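Local structure of copper induced nitroreductase D (2WQF) at residues Thr45-Ile50 with Gln105-Asn110; Asp61-Pro66 with Lys163-Pro168; Thr98-Glu103 with Glu159-Glu164. The protein is a copper-induced flavoprotein that binds flavin mononucleotide and probably acts as a nitroreductase, with a role in defence against oxidative stress. All blocks are in the same frame, centred on the assembly; numbering follows the deposited sequence.

Interaction 1 (Thr45-Ile50 with Gln105-Asn110)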
loop_
_atom_site.group_PDB
_atom_site.type_symbol
_atom_site.label_atom_id
_atom_site.label_comp_id
_atom_site.label_asym_id
_atom_site.label_seq_id
_atom_site.Cartn_x
_atom_site.Cartn_y
_atom_site.Cartn_z
ATOM N N THR A 45 10.802 -6.510 -0.375
ATOM C CA THR A 45 11.224 -6.538 1.015
ATOM C C THR A 45 10.235 -7.206 1.967
ATOM O O THR A 45 10.565 -7.460 3.118
ATOM C CB THR A 45 11.500 -5.120 1.490
ATOM O OG1 THR A 45 10.452 -4.272 1.036
ATOM C CG2 THR A 45 12.796 -4.601 0.913
ATOM N N GLY A 46 9.030 -7.509 1.482
ATOM C CA GLY A 46 8.001 -8.108 2.320
ATOM C C GLY A 46 8.319 -9.557 2.660
ATOM O O GLY A 46 8.819 -10.313 1.812
ATOM N N ARG A 47 8.024 -9.945 3.895
ATOM C CA ARG A 47 8.191 -11.321 4.354
ATOM C C ARG A 47 6.914 -11.698 5.093
ATOM O O ARG A 47 6.363 -10.870 5.811
ATOM C CB ARG A 47 9.363 -11.445 5.328
ATOM C CG ARG A 47 10.710 -10.914 4.792
ATOM C CD ARG A 47 11.329 -11.865 3.746
ATOM N NE ARG A 47 12.576 -11.349 3.186
ATOM C CZ ARG A 47 12.682 -10.662 2.047
ATOM N NH1 ARG A 47 11.618 -10.402 1.297
ATOM N NH2 ARG A 47 13.878 -10.233 1.653
ATOM N N LEU A 48 6.441 -12.934 4.936
ATOM C CA LEU A 48 5.210 -13.369 5.583
ATOM C C LEU A 48 5.429 -14.621 6.417
ATOM O O LEU A 48 6.122 -15.559 5.992
ATOM C CB LEU A 48 4.127 -13.702 4.569
ATOM C CG LEU A 48 3.338 -12.547 3.969
ATOM C CD1 LEU A 48 4.195 -11.597 3.169
ATOM C CD2 LEU A 48 2.233 -13.132 3.087
ATOM N N LEU A 49 4.810 -14.621 7.589
ATOM C CA LEU A 49 4.597 -15.816 8.375
ATOM C C LEU A 49 3.091 -16.075 8.409
ATOM O O LEU A 49 2.323 -15.243 8.893
ATOM C CB LEU A 49 5.141 -15.616 9.786
ATOM C CG LEU A 49 4.874 -16.748 10.771
ATOM C CD1 LEU A 49 5.550 -18.041 10.320
ATOM C CD2 LEU A 49 5.359 -16.318 12.159
ATOM N N ILE A 50 2.673 -17.212 7.854
ATOM C CA ILE A 50 1.262 -17.567 7.727
ATOM C C ILE A 50 0.957 -18.681 8.713
ATOM O O ILE A 50 1.508 -19.773 8.593
ATOM C CB ILE A 50 0.928 -18.029 6.307
ATOM C CG1 ILE A 50 1.266 -16.931 5.293
ATOM C CG2 ILE A 50 -0.530 -18.457 6.182
ATOM C CD1 ILE A 50 1.341 -17.425 3.828
ATOM N N GLN A 105 14.750 -5.738 6.949
ATOM C CA GLN A 105 15.637 -4.604 7.180
ATOM C C GLN A 105 17.039 -4.810 6.613
ATOM O O GLN A 105 17.755 -3.839 6.363
ATOM C CB GLN A 105 15.727 -4.314 8.682
ATOM C CG GLN A 105 14.361 -4.001 9.307
ATOM C CD GLN A 105 13.646 -2.883 8.575
ATOM O OE1 GLN A 105 14.094 -1.730 8.577
ATOM N NE2 GLN A 105 12.530 -3.215 7.946
ATOM N N ALA A 106 17.436 -6.062 6.418
ATOM C CA ALA A 106 18.748 -6.328 5.838
ATOM C C ALA A 106 18.801 -5.875 4.373
ATOM O O ALA A 106 19.798 -5.325 3.890
ATOM C CB ALA A 106 19.103 -7.807 5.969
ATOM N N VAL A 107 17.708 -6.091 3.659
ATOM C CA VAL A 107 17.594 -5.616 2.285
ATOM C C VAL A 107 17.520 -4.085 2.245
ATOM O O VAL A 107 18.191 -3.444 1.446
ATOM C CB VAL A 107 16.362 -6.236 1.585
ATOM C CG1 VAL A 107 16.170 -5.643 0.200
ATOM C CG2 VAL A 107 16.532 -7.748 1.474
ATOM N N VAL A 108 16.694 -3.495 3.111
ATOM C CA VAL A 108 16.611 -2.044 3.172
ATOM C C VAL A 108 17.998 -1.445 3.376
ATOM O O VAL A 108 18.403 -0.539 2.663
ATOM C CB VAL A 108 15.634 -1.566 4.277
ATOM C CG1 VAL A 108 15.658 -0.049 4.405
ATOM C CG2 VAL A 108 14.226 -2.058 3.989
ATOM N N LYS A 109 18.726 -1.977 4.349
ATOM C CA LYS A 109 20.059 -1.466 4.675
ATOM C C LYS A 109 21.011 -1.635 3.484
ATOM O O LYS A 109 21.834 -0.759 3.192
ATOM C CB LYS A 109 20.607 -2.184 5.919
ATOM C CG LYS A 109 21.974 -1.711 6.403
ATOM C CD LYS A 109 22.356 -2.383 7.736
ATOM C CE LYS A 109 23.743 -1.963 8.249
ATOM N NZ LYS A 109 24.852 -2.705 7.573
ATOM N N ASN A 110 20.928 -2.773 2.812
ATOM C CA ASN A 110 21.774 -3.018 1.642
ATOM C C ASN A 110 21.516 -2.009 0.529
ATOM O O ASN A 110 22.453 -1.536 -0.124
ATOM C CB ASN A 110 21.537 -4.428 1.114
ATOM C CG ASN A 110 22.224 -5.479 1.949
ATOM O OD1 ASN A 110 23.117 -5.166 2.739
ATOM N ND2 ASN A 110 21.836 -6.733 1.768
#

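Interaction 2 (Asp61-Pro66 with Lys163-Pro168)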
loop_
_atom_site.group_PDB
_atom_site.type_symbol
_atom_site.label_atom_id
_atom_site.label_comp_id
_atom_site.label_asym_id
_atom_site.label_seq_id
_atom_site.Cartn_x
_atom_site.Cartn_y
_atom_site.Cartn_z
ATOM N N ASP A 61 -3.055 -17.257 22.204
ATOM C CA ASP A 61 -3.162 -17.674 23.593
ATOM C C ASP A 61 -1.850 -17.554 24.338
ATOM O O ASP A 61 -1.830 -17.191 25.511
ATOM C CB ASP A 61 -3.611 -19.127 23.682
ATOM C CG ASP A 61 -5.111 -19.289 23.586
ATOM O OD1 ASP A 61 -5.864 -18.306 23.758
ATOM O OD2 ASP A 61 -5.525 -20.428 23.336
ATOM N N GLU A 62 -0.751 -17.861 23.651
ATOM C CA GLU A 62 0.530 -18.026 24.309
ATOM C C GLU A 62 1.470 -16.862 24.077
ATOM O O GLU A 62 2.455 -16.708 24.801
ATOM C CB GLU A 62 1.186 -19.328 23.849
ATOM C CG GLU A 62 0.361 -20.567 24.182
ATOM C CD GLU A 62 1.145 -21.851 24.020
ATOM O OE1 GLU A 62 2.352 -21.851 24.346
ATOM O OE2 GLU A 62 0.557 -22.857 23.578
ATOM N N ILE A 63 1.164 -16.026 23.088
ATOM C CA ILE A 63 1.987 -14.846 22.829
ATOM C C ILE A 63 1.231 -13.540 23.001
ATOM O O ILE A 63 1.593 -12.727 23.847
ATOM C CB ILE A 63 2.666 -14.920 21.426
ATOM C CG1 ILE A 63 3.615 -16.113 21.385
ATOM C CG2 ILE A 63 3.403 -13.630 21.090
ATOM C CD1 ILE A 63 4.278 -16.367 20.023
ATOM N N VAL A 64 0.172 -13.303 22.241
ATOM C CA VAL A 64 -0.450 -11.982 22.296
ATOM C C VAL A 64 -1.078 -11.702 23.665
ATOM O O VAL A 64 -0.847 -10.653 24.254
ATOM C CB VAL A 64 -1.484 -11.777 21.190
ATOM C CG1 VAL A 64 -2.063 -10.381 21.291
ATOM C CG2 VAL A 64 -0.863 -11.986 19.818
ATOM N N ALA A 65 -1.874 -12.639 24.169
ATOM C CA ALA A 65 -2.556 -12.442 25.449
ATOM C C ALA A 65 -1.577 -12.160 26.603
ATOM O O ALA A 65 -1.719 -11.154 27.307
ATOM C CB ALA A 65 -3.456 -13.647 25.771
ATOM N N PRO A 66 -0.570 -13.033 26.796
ATOM C CA PRO A 66 0.377 -12.750 27.885
ATOM C C PRO A 66 1.180 -11.455 27.698
ATOM O O PRO A 66 1.406 -10.754 28.680
ATOM C CB PRO A 66 1.308 -13.968 27.871
ATOM C CG PRO A 66 0.539 -15.039 27.164
ATOM C CD PRO A 66 -0.315 -14.341 26.174
ATOM N N LYS A 163 11.174 -15.842 18.013
ATOM C CA LYS A 163 11.723 -17.003 18.706
ATOM C C LYS A 163 10.920 -18.267 18.413
ATOM O O LYS A 163 11.480 -19.312 18.076
ATOM C CB LYS A 163 11.723 -16.743 20.210
ATOM C CG LYS A 163 12.150 -17.945 21.034
ATOM C CD LYS A 163 12.211 -17.604 22.511
ATOM C CE LYS A 163 12.572 -18.819 23.353
ATOM N NZ LYS A 163 12.562 -18.502 24.808
ATOM N N GLU A 164 9.602 -18.173 18.539
ATOM C CA GLU A 164 8.752 -19.338 18.354
ATOM C C GLU A 164 8.878 -19.935 16.941
ATOM O O GLU A 164 8.880 -21.154 16.765
ATOM C CB GLU A 164 7.304 -18.961 18.638
ATOM C CG GLU A 164 6.342 -20.089 18.414
ATOM C CD GLU A 164 6.621 -21.275 19.313
ATOM O OE1 GLU A 164 7.097 -21.074 20.458
ATOM O OE2 GLU A 164 6.358 -22.410 18.870
ATOM N N TRP A 165 8.974 -19.076 15.927
ATOM C CA TRP A 165 9.016 -19.543 14.536
ATOM C C TRP A 165 10.376 -19.329 13.881
ATOM O O TRP A 165 10.502 -19.453 12.667
ATOM C CB TRP A 165 7.863 -18.917 13.718
ATOM C CG TRP A 165 6.539 -19.517 14.153
ATOM C CD1 TRP A 165 6.065 -20.742 13.810
ATOM C CD2 TRP A 165 5.567 -18.955 15.059
ATOM N NE1 TRP A 165 4.876 -20.993 14.437
ATOM C CE2 TRP A 165 4.539 -19.910 15.207
ATOM C CE3 TRP A 165 5.460 -17.743 15.741
ATOM C CZ2 TRP A 165 3.424 -19.697 16.012
ATOM C CZ3 TRP A 165 4.342 -17.530 16.548
ATOM C CH2 TRP A 165 3.340 -18.507 16.672
ATOM N N ASN A 166 11.395 -19.066 14.698
ATOM C CA ASN A 166 12.776 -19.050 14.219
ATOM C C ASN A 166 12.978 -18.105 13.055
ATOM O O ASN A 166 13.551 -18.477 12.029
ATOM C CB ASN A 166 13.199 -20.455 13.799
ATOM C CG ASN A 166 13.157 -21.426 14.944
ATOM O OD1 ASN A 166 12.419 -22.413 14.919
ATOM N ND2 ASN A 166 13.942 -21.143 15.979
ATOM N N LEU A 167 12.488 -16.886 13.219
ATOM C CA LEU A 167 12.579 -15.893 12.174
ATOM C C LEU A 167 13.905 -15.138 12.252
ATOM O O LEU A 167 14.462 -14.940 13.335
ATOM C CB LEU A 167 11.443 -14.894 12.308
ATOM C CG LEU A 167 10.030 -15.469 12.334
ATOM C CD1 LEU A 167 9.035 -14.329 12.493
ATOM C CD2 LEU A 167 9.729 -16.310 11.090
ATOM N N PRO A 168 14.416 -14.703 11.095
ATOM C CA PRO A 168 15.611 -13.855 11.083
ATOM C C PRO A 168 15.398 -12.563 11.854
ATOM O O PRO A 168 14.297 -11.988 11.837
ATOM C CB PRO A 168 15.807 -13.537 9.589
ATOM C CG PRO A 168 15.110 -14.621 8.849
ATOM C CD PRO A 168 13.936 -15.015 9.731
#

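Interaction 3 (Thr98-Glu103 with Glu159-Glu164)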
loop_
_atom_site.group_PDB
_atom_site.type_symbol
_atom_site.label_atom_id
_atom_site.label_comp_id
_atom_site.label_asym_id
_atom_site.label_seq_id
_atom_site.Cartn_x
_atom_site.Cartn_y
_atom_site.Cartn_z
ATOM N N THR A 98 -3.672 -16.272 10.857
ATOM C CA THR A 98 -3.098 -14.926 10.962
ATOM C C THR A 98 -1.904 -14.866 10.009
ATOM O O THR A 98 -1.032 -15.738 10.016
ATOM C CB THR A 98 -2.661 -14.542 12.398
ATOM O OG1 THR A 98 -3.772 -14.681 13.286
ATOM C CG2 THR A 98 -2.206 -13.118 12.469
ATOM N N ILE A 99 -1.865 -13.827 9.185
ATOM C CA ILE A 99 -0.732 -13.572 8.311
ATOM C C ILE A 99 0.064 -12.412 8.894
ATOM O O ILE A 99 -0.435 -11.287 8.964
ATOM C CB ILE A 99 -1.184 -13.236 6.893
ATOM C CG1 ILE A 99 -2.095 -14.336 6.330
ATOM C CG2 ILE A 99 0.026 -12.953 5.973
ATOM C CD1 ILE A 99 -3.012 -13.854 5.199
ATOM N N LEU A 100 1.282 -12.694 9.342
ATOM C CA LEU A 100 2.165 -11.667 9.898
ATOM C C LEU A 100 3.073 -11.146 8.802
ATOM O O LEU A 100 3.778 -11.901 8.142
ATOM C CB LEU A 100 2.976 -12.203 11.073
ATOM C CG LEU A 100 2.116 -12.624 12.290
ATOM C CD1 LEU A 100 1.628 -14.047 12.164
ATOM C CD2 LEU A 100 2.912 -12.463 13.583
ATOM N N PHE A 101 2.957 -9.844 8.565
ATOM C CA PHE A 101 3.717 -9.127 7.559
ATOM C C PHE A 101 4.919 -8.459 8.164
ATOM O O PHE A 101 4.779 -7.716 9.119
ATOM C CB PHE A 101 2.829 -8.068 6.908
ATOM C CG PHE A 101 1.765 -8.643 5.998
ATOM C CD1 PHE A 101 2.017 -8.881 4.650
ATOM C CD2 PHE A 101 0.515 -8.965 6.508
ATOM C CE1 PHE A 101 1.031 -9.386 3.837
ATOM C CE2 PHE A 101 -0.476 -9.447 5.700
ATOM C CZ PHE A 101 -0.224 -9.677 4.365
ATOM N N PHE A 102 6.090 -8.709 7.570
ATOM C CA PHE A 102 7.347 -8.133 8.012
ATOM C C PHE A 102 8.007 -7.431 6.820
ATOM O O PHE A 102 7.704 -7.723 5.661
ATOM C CB PHE A 102 8.338 -9.196 8.522
ATOM C CG PHE A 102 7.799 -10.134 9.572
ATOM C CD1 PHE A 102 8.253 -10.064 10.883
ATOM C CD2 PHE A 102 6.914 -11.139 9.232
ATOM C CE1 PHE A 102 7.781 -10.970 11.862
ATOM C CE2 PHE A 102 6.429 -12.018 10.187
ATOM C CZ PHE A 102 6.881 -11.960 11.494
ATOM N N GLU A 103 8.932 -6.521 7.116
ATOM C CA GLU A 103 9.791 -5.918 6.103
ATOM C C GLU A 103 11.227 -6.291 6.448
ATOM O O GLU A 103 11.670 -6.118 7.601
ATOM C CB GLU A 103 9.628 -4.399 6.079
ATOM C CG GLU A 103 8.307 -3.958 5.444
ATOM C CD GLU A 103 8.275 -4.272 3.943
ATOM O OE1 GLU A 103 9.252 -3.902 3.250
ATOM O OE2 GLU A 103 7.286 -4.902 3.458
ATOM N N GLU A 159 9.511 -10.128 19.533
ATOM C CA GLU A 159 10.513 -11.061 20.060
ATOM C C GLU A 159 9.970 -12.486 20.169
ATOM O O GLU A 159 10.636 -13.443 19.781
ATOM C CB GLU A 159 11.004 -10.602 21.447
ATOM N N ALA A 160 8.761 -12.627 20.715
ATOM C CA ALA A 160 8.200 -13.945 20.990
ATOM C C ALA A 160 7.867 -14.660 19.685
ATOM O O ALA A 160 8.016 -15.878 19.557
ATOM C CB ALA A 160 6.955 -13.812 21.867
ATOM N N VAL A 161 7.405 -13.889 18.706
ATOM C CA VAL A 161 7.080 -14.452 17.410
ATOM C C VAL A 161 8.362 -14.923 16.724
ATOM O O VAL A 161 8.408 -16.028 16.181
ATOM C CB VAL A 161 6.314 -13.432 16.516
ATOM C CG1 VAL A 161 6.295 -13.880 15.050
ATOM C CG2 VAL A 161 4.892 -13.217 17.066
ATOM N N ALA A 162 9.404 -14.095 16.755
ATOM C CA ALA A 162 10.673 -14.454 16.088
ATOM C C ALA A 162 11.291 -15.705 16.700
ATOM O O ALA A 162 11.867 -16.525 15.997
ATOM C CB ALA A 162 11.674 -13.313 16.152
ATOM N N LYS A 163 11.174 -15.842 18.013
ATOM C CA LYS A 163 11.723 -17.003 18.706
ATOM C C LYS A 163 10.920 -18.267 18.413
ATOM O O LYS A 163 11.480 -19.312 18.076
ATOM C CB LYS A 163 11.723 -16.743 20.210
ATOM C CG LYS A 163 12.150 -17.945 21.034
ATOM C CD LYS A 163 12.211 -17.604 22.511
ATOM C CE LYS A 163 12.572 -18.819 23.353
ATOM N NZ LYS A 163 12.562 -18.502 24.808
ATOM N N GLU A 164 9.602 -18.173 18.539
ATOM C CA GLU A 164 8.752 -19.338 18.354
ATOM C C GLU A 164 8.878 -19.935 16.941
ATOM O O GLU A 164 8.880 -21.154 16.765
ATOM C CB GLU A 164 7.304 -18.961 18.638
ATOM C CG GLU A 164 6.342 -20.089 18.414
ATOM C CD GLU A 164 6.621 -21.275 19.313
ATOM O OE1 GLU A 164 7.097 -21.074 20.458
ATOM O OE2 GLU A 164 6.358 -22.410 18.870
#

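Interaction 1 (Thr45-Ile50 with Gln105-Asn110)
Thr45 and Val107 carry the apolar part of this contact, methyl against methyl. CG2 of Thr45 lies 3.6 Å from CG1 of Val107 and also approaches its CB, so the threonine methyl meets one branch and the branch point of the valine. Val108, one residue on in the helix, adds a looser touch: its CG2 is 4.2 Å from CG2 of Thr45. The threonine is turned so that CG2 is anti to its own carbonyl carbon while OG1 sits between N and C (chi1 44°); the methyl is thereby given to the helix and the hydroxyl to Glu103, with which it hydrogen-bonds.

The second kind of contact is between a charged group and a methyl. NH2 of Arg47 comes within 3.6 Å of CG2 of Val107, the side chains crossing at about a right angle. Thus the two valine branches are divided, CG1 to the threonine and CG2 to the arginine.

Strand 46-52 pairs antiparallel with strand 97-104, which runs directly into helix 105-114; the contact therefore lies where this helix leaves the central sheet of the FMN-dependent nitroreductase fold and meets the start of the neighbouring strand. Leu48, Leu49 and Ile50 extend that sheet by parallel pairing with a strand of the second subunit.

Polar bonds hold the guanidinium in place. The chain of Arg47 bends at chi2 and folds back toward the preceding backbone, where NH1 donates to Gly46 O over 2.8 Å, 57° above the carbonyl plane. NH1 also bonds to Gln44 O, and NH2 forms a salt bridge with Asp104. Thr45 O lies 3.6 Å above one face of the guanidinium, toward its rim.

Interaction 2 (Asp61-Pro66 with Lys163-Pro168)
Ile63, on helix 53-73, reaches across to the end of helix 158-164, where a Schellman motif with Asn166 as its C-prime residue turns the chain out of the helix. The motif's bonds run from Leu167 N to Ala162 O and, weakly, from Asn166 N to Lys163 O. From CB, which points toward this end, the isoleucine divides. Its CG2 branch, anti to the backbone N, packs on Ala160 one turn before Glu164. The other branch leaves through CG1, beside the backbone N (chi1 -63°), and chi2 of 176° extends it fully, carrying CD1 to the far helix end. There CD1 has two neighbours: CB of Glu164 at 4.2 Å and CZ3 of Trp165 at 3.7 Å, with CH2 of the same indole slightly farther off. The methyl meets the six-membered part of the indole obliquely.

Trp165 further packs on Leu49 and Leu51 of strand 46-52 and on Ala201 of the second subunit, so the helix end touches both the sheet and the second subunit. The carboxylate of Glu164 is engaged elsewhere, OE2 forming a salt bridge with Lys58, which like Ile63 belongs to helix 53-73. Glu164 also packs against the indole of Trp165 from within its own segment, with CG 3.4 Å above one ring face and over its centre.

Interaction 3 (Thr98-Glu103 with Glu159-Glu164)
Strand 97-104 and helix 158-164 face each other at a distance set by side chains, the closest alpha carbons, those of Leu100 and Val161, being 9.4 Å apart. Val161 fills this interval from the helix, and Leu100 and Phe102, alternate residues whose side chains leave the same face of the strand, meet it. Leu100 and Val161 approach tip to tip: CD2 of the leucine is 4.0 Å from CG1 of the valine and 4.1 Å from CG2, so one methyl sits against both branches. Phe102 comes in obliquely and presents its rim, with CZ 4.1 Å from CG1 of Val161; that methyl lies near the ring plane, at the edge. CG1 is the branch anti to the valine backbone N (chi1 165°), and it is the one shared by leucine and phenylalanine.

Around it, Leu59 of helix 53-73 also packs on Val161, Leu51 and Leu173 on Leu100, and the ring of Trp171 meets that of Phe102 with the planes at about 55°. Helix 158-164 thus packs on one face of the sheet in the nitroreductase fold; Gln151, which binds FMN, has its side chain about 9 Å from that of Leu100. With no hydrogen bond across the two segments and all three touching residues buried, the contact rests on dispersion and the exclusion of water.

How the interactions relate
Along the chain the segments come in the order 45-50, 61-66, 98-103, 105-110, 159-164 and 163-168, the last two overlapping at Lys163 and Glu164. Interactions 2 and 3 both use helix 158-164, and their centres are about 7 Å apart; Leu167 packs against Val161 and Phe102. Interactions 1 and 3, with centres about 12 Å apart, share one antiparallel sheet through the pairing of strands 46-52 and 97-104. The centres of interactions 1 and 2 are about 18 Å apart, yet Leu49 touches Leu167. Interactions 1 and 3 set helices 105-114 and 158-164 against the sheet, while interaction 2 joins helix 53-73 to helix 158-164. Segments of interactions 1 and 2 also touch the second subunit; those of interaction 3 do not.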